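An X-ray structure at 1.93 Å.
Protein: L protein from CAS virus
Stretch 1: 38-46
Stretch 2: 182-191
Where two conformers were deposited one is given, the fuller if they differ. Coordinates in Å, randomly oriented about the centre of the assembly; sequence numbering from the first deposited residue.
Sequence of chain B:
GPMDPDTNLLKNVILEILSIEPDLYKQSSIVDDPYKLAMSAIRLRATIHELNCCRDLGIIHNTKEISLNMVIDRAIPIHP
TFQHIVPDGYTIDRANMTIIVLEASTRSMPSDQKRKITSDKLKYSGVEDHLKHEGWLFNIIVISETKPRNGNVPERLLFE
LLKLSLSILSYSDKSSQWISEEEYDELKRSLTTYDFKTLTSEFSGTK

Stretch 1, residues 38-46: AMSAIRLRA
Stretch 2 182-191: EEYDELKRSL

Both stretches are helical throughout, and both helices extend beyond the residues considered here. Phi lies between -70° and -55° and psi between -47° and -35°, and i to i+4 backbone hydrogen bonds run along each: Arg 43 N to Met 39 O is 2.8 Å and Leu 187 N to Glu 183 O is 2.9 Å, whereas Ala 46 N to Ile 42 O, at 3.3 Å, is weak. The axes approach to 13.0 Å, and their N-to-C directions differ by 65°. Such a wide spacing means that side chains must bridge the gap; the nearest CA atoms, those of Ile 42 and Leu 187, are 8.8 Å apart, and only 241 Å² is buried in total.

The centre of the register is apolar. Ile 42 and Leu 187 both direct CA-to-CB toward the opposite helix, and both adopt the mt rotamer (chi1/chi2 -68°/162° and -62°/171°). With chi2 t, Ile 42 CD1 lies 3.5 Å from Leu 187 CD1. The other methyl of Leu 187, CD2, lies 3.4 Å from Arg 45 NH1, so the forked leucine touches both residues.

One helical turn before Leu 187, Glu 183 also points toward stretch 1. Its extended tt conformation (179°, 160°; chi3 23°) carries the carboxylate to Ile 42, with Glu 183 OE2 3.3 Å from Ile 42 CG2. This is a polar-to-methyl contact without a hydrogen bond. Met 39 leaves its backbone sideways, but its mmm rotamer (-65°, -38°, -67°) brings the end nearer, leaving Met 39 CE 4.4 Å from Glu 183 OE1.

Arg 45 spans the gap with a nearly straight chain: chi1 to chi3 are 172°, 172° and 178°, and chi4 turns the guanidinium to -88°. The group meets Leu 187 CD2 and Ser 190 OG obliquely. Arg 45 NH2 stands 3.6 Å from Ser 190 OG, and no direct hydrogen bond joins the helices; water supplies the polar link. Water 1 accepts from Arg 45 NH2 at 3.0 Å and is hydrogen-bonded to Ser 190 OG at 2.8 Å. Water 2 accepts from Arg 45 NH1 at 3.1 Å and donates to Glu 186 OE2 at 3.2 Å.

Ser 190 takes chi1 m (-67°), with CA-to-CB toward stretch 1. Glu 186 starts sideways, and its chi1 t, chi2 p conformation (167°, 60°; chi3 26°) brings its end nearer. Its carboxylate also meets its own helix: Arg 189 NH2 donates to Glu 186 OE1 at 2.8 Å (N-H...O angle 142°) within a salt bridge.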

ATOM      1  N   ALA B  38     -10.505  15.100  -1.728  1.00 13.82           N
ATOM      2  CA  ALA B  38     -10.119  15.863  -0.544  1.00 17.37           C
ATOM      3  C   ALA B  38     -10.730  15.265   0.713  1.00 17.17           C
ATOM      4  O   ALA B  38     -10.060  15.168   1.750  1.00 15.39           O
ATOM      5  CB  ALA B  38     -10.525  17.339  -0.683  1.00 15.41           C
ATOM      6  N   MET B  39     -12.003  14.843   0.645  1.00 13.91           N
ATOM      7  CA  MET B  39     -12.622  14.289   1.848  1.00 14.44           C
ATOM      8  C   MET B  39     -12.028  12.929   2.196  1.00 15.51           C
ATOM      9  O   MET B  39     -11.872  12.596   3.380  1.00 13.98           O
ATOM     10  CB  MET B  39     -14.147  14.201   1.676  1.00 18.82           C
ATOM     11  CG  MET B  39     -14.868  15.576   1.546  1.00 15.00           C
ATOM     12  SD  MET B  39     -14.225  16.933   2.580  1.00 19.01           S
ATOM     13  CE  MET B  39     -14.633  16.352   4.231  1.00 17.16           C
ATOM     14  N   SER B  40     -11.661  12.136   1.190  1.00 14.09           N
ATOM     15  CA  SER B  40     -10.996  10.866   1.471  1.00 13.37           C
ATOM     16  C   SER B  40      -9.641  11.093   2.141  1.00 13.39           C
ATOM     17  O   SER B  40      -9.265  10.360   3.063  1.00 14.48           O
ATOM     18  CB  SER B  40     -10.849  10.060   0.173  1.00 16.84           C
ATOM     19  OG  SER B  40      -9.974   8.957   0.368  1.00 24.10           O
ATOM     20  N   ALA B  41      -8.906  12.115   1.707  1.00 12.12           N
ATOM     21  CA  ALA B  41      -7.628  12.439   2.334  1.00 15.72           C
ATOM     22  C   ALA B  41      -7.807  12.835   3.792  1.00 16.95           C
ATOM     23  O   ALA B  41      -7.036  12.407   4.658  1.00 15.22           O
ATOM     24  CB  ALA B  41      -6.954  13.566   1.555  1.00 12.63           C
ATOM     25  N   ILE B  42      -8.829  13.650   4.081  1.00 13.89           N
ATOM     26  CA  ILE B  42      -9.112  14.050   5.458  1.00 13.23           C
ATOM     27  C   ILE B  42      -9.501  12.843   6.302  1.00 12.18           C
ATOM     28  O   ILE B  42      -9.036  12.690   7.442  1.00 13.19           O
ATOM     29  CB  ILE B  42     -10.198  15.142   5.465  1.00 15.84           C
ATOM     30  CG1 ILE B  42      -9.627  16.420   4.849  1.00 16.39           C
ATOM     31  CG2 ILE B  42     -10.767  15.363   6.891  1.00 16.72           C
ATOM     32  CD1 ILE B  42     -10.701  17.426   4.391  1.00 19.81           C
ATOM     33  N   ARG B  43     -10.336  12.046   5.703  1.00 12.62           N
ATOM     34  CA  ARG B  43     -10.657  10.733   6.501  0.54 17.30           C
ATOM     35  C   ARG B  43      -9.389   9.776   6.749  1.00 16.01           C
ATOM     36  O   ARG B  43      -9.088   9.257   7.834  1.00 13.01           O
ATOM     37  CB  ARG B  43     -11.738   9.932   5.776  0.54 17.05           C
ATOM     38  CG  ARG B  43     -12.133   8.655   6.522  0.54 20.17           C
ATOM     39  CD  ARG B  43     -12.342   7.497   5.561  0.54 24.91           C
ATOM     40  NE  ARG B  43     -11.483   7.694   4.409  0.54 29.46           N
ATOM     41  CZ  ARG B  43     -10.231   7.270   4.316  0.54 24.95           C
ATOM     42  NH1 ARG B  43      -9.670   6.561   5.314  0.54 13.22           N
ATOM     43  NH2 ARG B  43      -9.561   7.555   3.212  0.54 10.97           N
ATOM     44  N   LEU B  44      -8.554   9.775   5.715  1.00 14.02           N
ATOM     45  CA  LEU B  44      -7.342   8.964   5.855  1.00 14.75           C
ATOM     46  C   LEU B  44      -6.433   9.509   6.952  1.00 13.10           C
ATOM     47  O   LEU B  44      -5.843   8.745   7.729  1.00 14.52           O
ATOM     48  CB  LEU B  44      -6.609   8.911   4.517  1.00 10.25           C
ATOM     49  CG  LEU B  44      -5.362   8.014   4.430  1.00 16.04           C
ATOM     50  CD1 LEU B  44      -5.719   6.557   4.738  1.00 12.67           C
ATOM     51  CD2 LEU B  44      -4.666   8.163   3.057  1.00 15.98           C
ATOM     52  N   ARG B  45      -6.305  10.828   7.033  1.00 11.73           N
ATOM     53  CA  ARG B  45      -5.519  11.423   8.112  1.00 16.42           C
ATOM     54  C   ARG B  45      -6.006  10.945   9.481  1.00 14.88           C
ATOM     55  O   ARG B  45      -5.205  10.529  10.336  1.00 17.55           O
ATOM     56  CB  ARG B  45      -5.594  12.940   7.982  1.00 14.33           C
ATOM     57  CG  ARG B  45      -5.009  13.744   9.102  1.00 16.22           C
ATOM     58  CD  ARG B  45      -5.018  15.219   8.686  1.00 19.02           C
ATOM     59  NE  ARG B  45      -4.500  16.075   9.740  1.00 21.81           N
ATOM     60  CZ  ARG B  45      -5.248  16.595  10.708  1.00 24.24           C
ATOM     61  NH1 ARG B  45      -6.555  16.350  10.753  1.00 22.63           N
ATOM     62  NH2 ARG B  45      -4.687  17.354  11.634  1.00 22.86           N
ATOM     63  N   ALA B  46      -7.327  10.975   9.694  1.00 14.71           N
ATOM     64  CA  ALA B  46      -7.895  10.518  10.959  1.00 13.12           C
ATOM     65  C   ALA B  46      -7.708   9.017  11.144  1.00 15.29           C
ATOM     66  O   ALA B  46      -7.460   8.556  12.265  1.00 13.70           O
ATOM     67  CB  ALA B  46      -9.383  10.883  11.030  1.00 14.04           C
ATOM     68  N   GLU B 182     -17.151  23.785  11.019  1.00 19.12           N
ATOM     69  CA  GLU B 182     -16.294  23.416  12.144  1.00 20.11           C
ATOM     70  C   GLU B 182     -15.102  22.582  11.688  1.00 20.49           C
ATOM     71  O   GLU B 182     -13.962  22.828  12.100  1.00 19.06           O
ATOM     72  CB  GLU B 182     -17.097  22.645  13.190  1.00 26.52           C
ATOM     73  CG  GLU B 182     -18.118  23.464  13.955  1.00 28.20           C
ATOM     74  CD  GLU B 182     -19.495  23.447  13.309  1.00 27.62           C
ATOM     75  OE1 GLU B 182     -19.607  23.317  12.068  1.00 23.80           O
ATOM     76  OE2 GLU B 182     -20.473  23.556  14.062  1.00 23.89           O
ATOM     77  N   GLU B 183     -15.349  21.567  10.854  1.00 17.66           N
ATOM     78  CA  GLU B 183     -14.245  20.718  10.405  1.00 16.45           C
ATOM     79  C   GLU B 183     -13.269  21.506   9.543  1.00 17.76           C
ATOM     80  O   GLU B 183     -12.048  21.402   9.712  1.00 16.94           O
ATOM     81  CB  GLU B 183     -14.778  19.502   9.645  1.00 17.99           C
ATOM     82  CG  GLU B 183     -13.647  18.601   9.123  1.00 20.21           C
ATOM     83  CD  GLU B 183     -14.094  17.186   8.789  1.00 31.15           C
ATOM     84  OE1 GLU B 183     -15.300  16.953   8.536  1.00 30.88           O
ATOM     85  OE2 GLU B 183     -13.227  16.287   8.812  1.00 29.76           O
ATOM     86  N   TYR B 184     -13.794  22.314   8.620  1.00 16.40           N
ATOM     87  CA  TYR B 184     -12.929  23.134   7.783  1.00 16.98           C
ATOM     88  C   TYR B 184     -12.065  24.061   8.635  1.00 20.13           C
ATOM     89  O   TYR B 184     -10.857  24.188   8.397  1.00 19.47           O
ATOM     90  CB  TYR B 184     -13.772  23.932   6.787  1.00 16.88           C
ATOM     91  CG  TYR B 184     -12.960  24.767   5.833  1.00 20.08           C
ATOM     92  CD1 TYR B 184     -12.336  24.189   4.734  1.00 19.76           C
ATOM     93  CD2 TYR B 184     -12.830  26.137   6.016  1.00 19.02           C
ATOM     94  CE1 TYR B 184     -11.607  24.953   3.845  1.00 25.11           C
ATOM     95  CE2 TYR B 184     -12.094  26.906   5.142  1.00 25.05           C
ATOM     96  CZ  TYR B 184     -11.484  26.311   4.060  1.00 29.51           C
ATOM     97  OH  TYR B 184     -10.749  27.071   3.181  1.00 27.28           O
ATOM     98  N   ASP B 185     -12.663  24.701   9.643  1.00 16.41           N
ATOM     99  CA  ASP B 185     -11.893  25.605  10.492  1.00 23.65           C
ATOM    100  C   ASP B 185     -10.858  24.844  11.318  1.00 21.08           C
ATOM    101  O   ASP B 185      -9.722  25.311  11.462  1.00 19.52           O
ATOM    102  CB  ASP B 185     -12.820  26.416  11.400  1.00 22.04           C
ATOM    103  CG  ASP B 185     -13.550  27.520  10.651  1.00 29.90           C
ATOM    104  OD1 ASP B 185     -14.550  28.035  11.186  1.00 39.18           O
ATOM    105  OD2 ASP B 185     -13.139  27.859   9.519  1.00 27.39           O
ATOM    106  N   GLU B 186     -11.227  23.666  11.845  1.00 20.00           N
ATOM    107  CA  GLU B 186     -10.280  22.848  12.607  1.00 19.44           C
ATOM    108  C   GLU B 186      -9.079  22.453  11.754  1.00 23.57           C
ATOM    109  O   GLU B 186      -7.929  22.512  12.213  1.00 20.49           O
ATOM    110  CB  GLU B 186     -10.981  21.597  13.153  1.00 21.04           C
ATOM    111  CG  GLU B 186     -10.045  20.506  13.690  1.00 25.38           C
ATOM    112  CD  GLU B 186      -9.167  20.989  14.839  1.00 34.45           C
ATOM    113  OE1 GLU B 186      -9.585  21.935  15.530  1.00 28.49           O
ATOM    114  OE2 GLU B 186      -8.059  20.429  15.043  1.00 27.20           O
ATOM    115  N   LEU B 187      -9.320  22.063  10.501  1.00 19.60           N
ATOM    116  CA  LEU B 187      -8.208  21.720   9.627  1.00 16.57           C
ATOM    117  C   LEU B 187      -7.355  22.944   9.319  1.00 20.17           C
ATOM    118  O   LEU B 187      -6.125  22.847   9.274  1.00 18.78           O
ATOM    119  CB  LEU B 187      -8.723  21.062   8.347  1.00 19.02           C
ATOM    120  CG  LEU B 187      -9.466  19.752   8.627  1.00 19.96           C
ATOM    121  CD1 LEU B 187     -10.141  19.236   7.384  1.00 23.79           C
ATOM    122  CD2 LEU B 187      -8.545  18.677   9.219  1.00 22.59           C
ATOM    123  N   LYS B 188      -7.981  24.112   9.123  1.00 18.75           N
ATOM    124  CA  LYS B 188      -7.196  25.324   8.904  1.00 19.55           C
ATOM    125  C   LYS B 188      -6.308  25.622  10.106  1.00 18.63           C
ATOM    126  O   LYS B 188      -5.125  25.949   9.944  1.00 21.18           O
ATOM    127  CB  LYS B 188      -8.109  26.517   8.616  1.00 25.04           C
ATOM    128  CG  LYS B 188      -8.508  26.653   7.171  1.00 32.75           C
ATOM    129  CD  LYS B 188      -8.632  28.125   6.772  1.00 39.77           C
ATOM    130  CE  LYS B 188      -9.770  28.810   7.507  1.00 39.46           C
ATOM    131  NZ  LYS B 188      -9.905  30.236   7.095  1.00 50.53           N
ATOM    132  N   ARG B 189      -6.857  25.490  11.317  1.00 19.02           N
ATOM    133  CA  ARG B 189      -6.056  25.675  12.525  1.00 25.16           C
ATOM    134  C   ARG B 189      -4.926  24.656  12.596  1.00 28.22           C
ATOM    135  O   ARG B 189      -3.787  25.003  12.928  1.00 24.61           O
ATOM    136  CB  ARG B 189      -6.936  25.565  13.769  1.00 21.80           C
ATOM    137  CG  ARG B 189      -7.780  26.800  14.049  1.00 28.03           C
ATOM    138  CD  ARG B 189      -8.332  26.776  15.480  1.00 28.22           C
ATOM    139  NE  ARG B 189      -9.126  25.580  15.724  1.00 30.76           N
ATOM    140  CZ  ARG B 189     -10.430  25.486  15.480  1.00 35.19           C
ATOM    141  NH1 ARG B 189     -11.095  26.531  14.996  1.00 35.12           N
ATOM    142  NH2 ARG B 189     -11.065  24.347  15.721  1.00 29.63           N
ATOM    143  N   SER B 190      -5.230  23.388  12.296  1.00 20.78           N
ATOM    144  CA  SER B 190      -4.198  22.354  12.281  1.00 19.98           C
ATOM    145  C   SER B 190      -3.078  22.699  11.310  1.00 23.84           C
ATOM    146  O   SER B 190      -1.905  22.407  11.578  1.00 23.16           O
ATOM    147  CB  SER B 190      -4.815  20.997  11.924  1.00 17.10           C
ATOM    148  OG  SER B 190      -5.678  20.552  12.957  1.00 27.99           O
ATOM    149  N   LEU B 191      -3.417  23.319  10.176  1.00 19.35           N
ATOM    150  CA  LEU B 191      -2.382  23.676   9.210  1.00 20.77           C
ATOM    151  C   LEU B 191      -1.394  24.670   9.808  1.00 27.57           C
ATOM    152  O   LEU B 191      -0.181  24.553   9.583  1.00 21.94           O
ATOM    153  CB  LEU B 191      -3.012  24.236   7.929  1.00 23.88           C
ATOM    154  CG  LEU B 191      -2.119  24.374   6.691  1.00 23.82           C
ATOM    155  CD1 LEU B 191      -1.534  23.030   6.257  1.00 20.73           C
ATOM    156  CD2 LEU B 191      -2.844  25.040   5.509  1.00 29.64           C
TER
HETATM  157  O   HOH W   1      -5.251  18.267  14.444  1.00 29.08           O
HETATM  158  O   HOH W   2      -7.788  17.829  13.217  1.00 31.40           O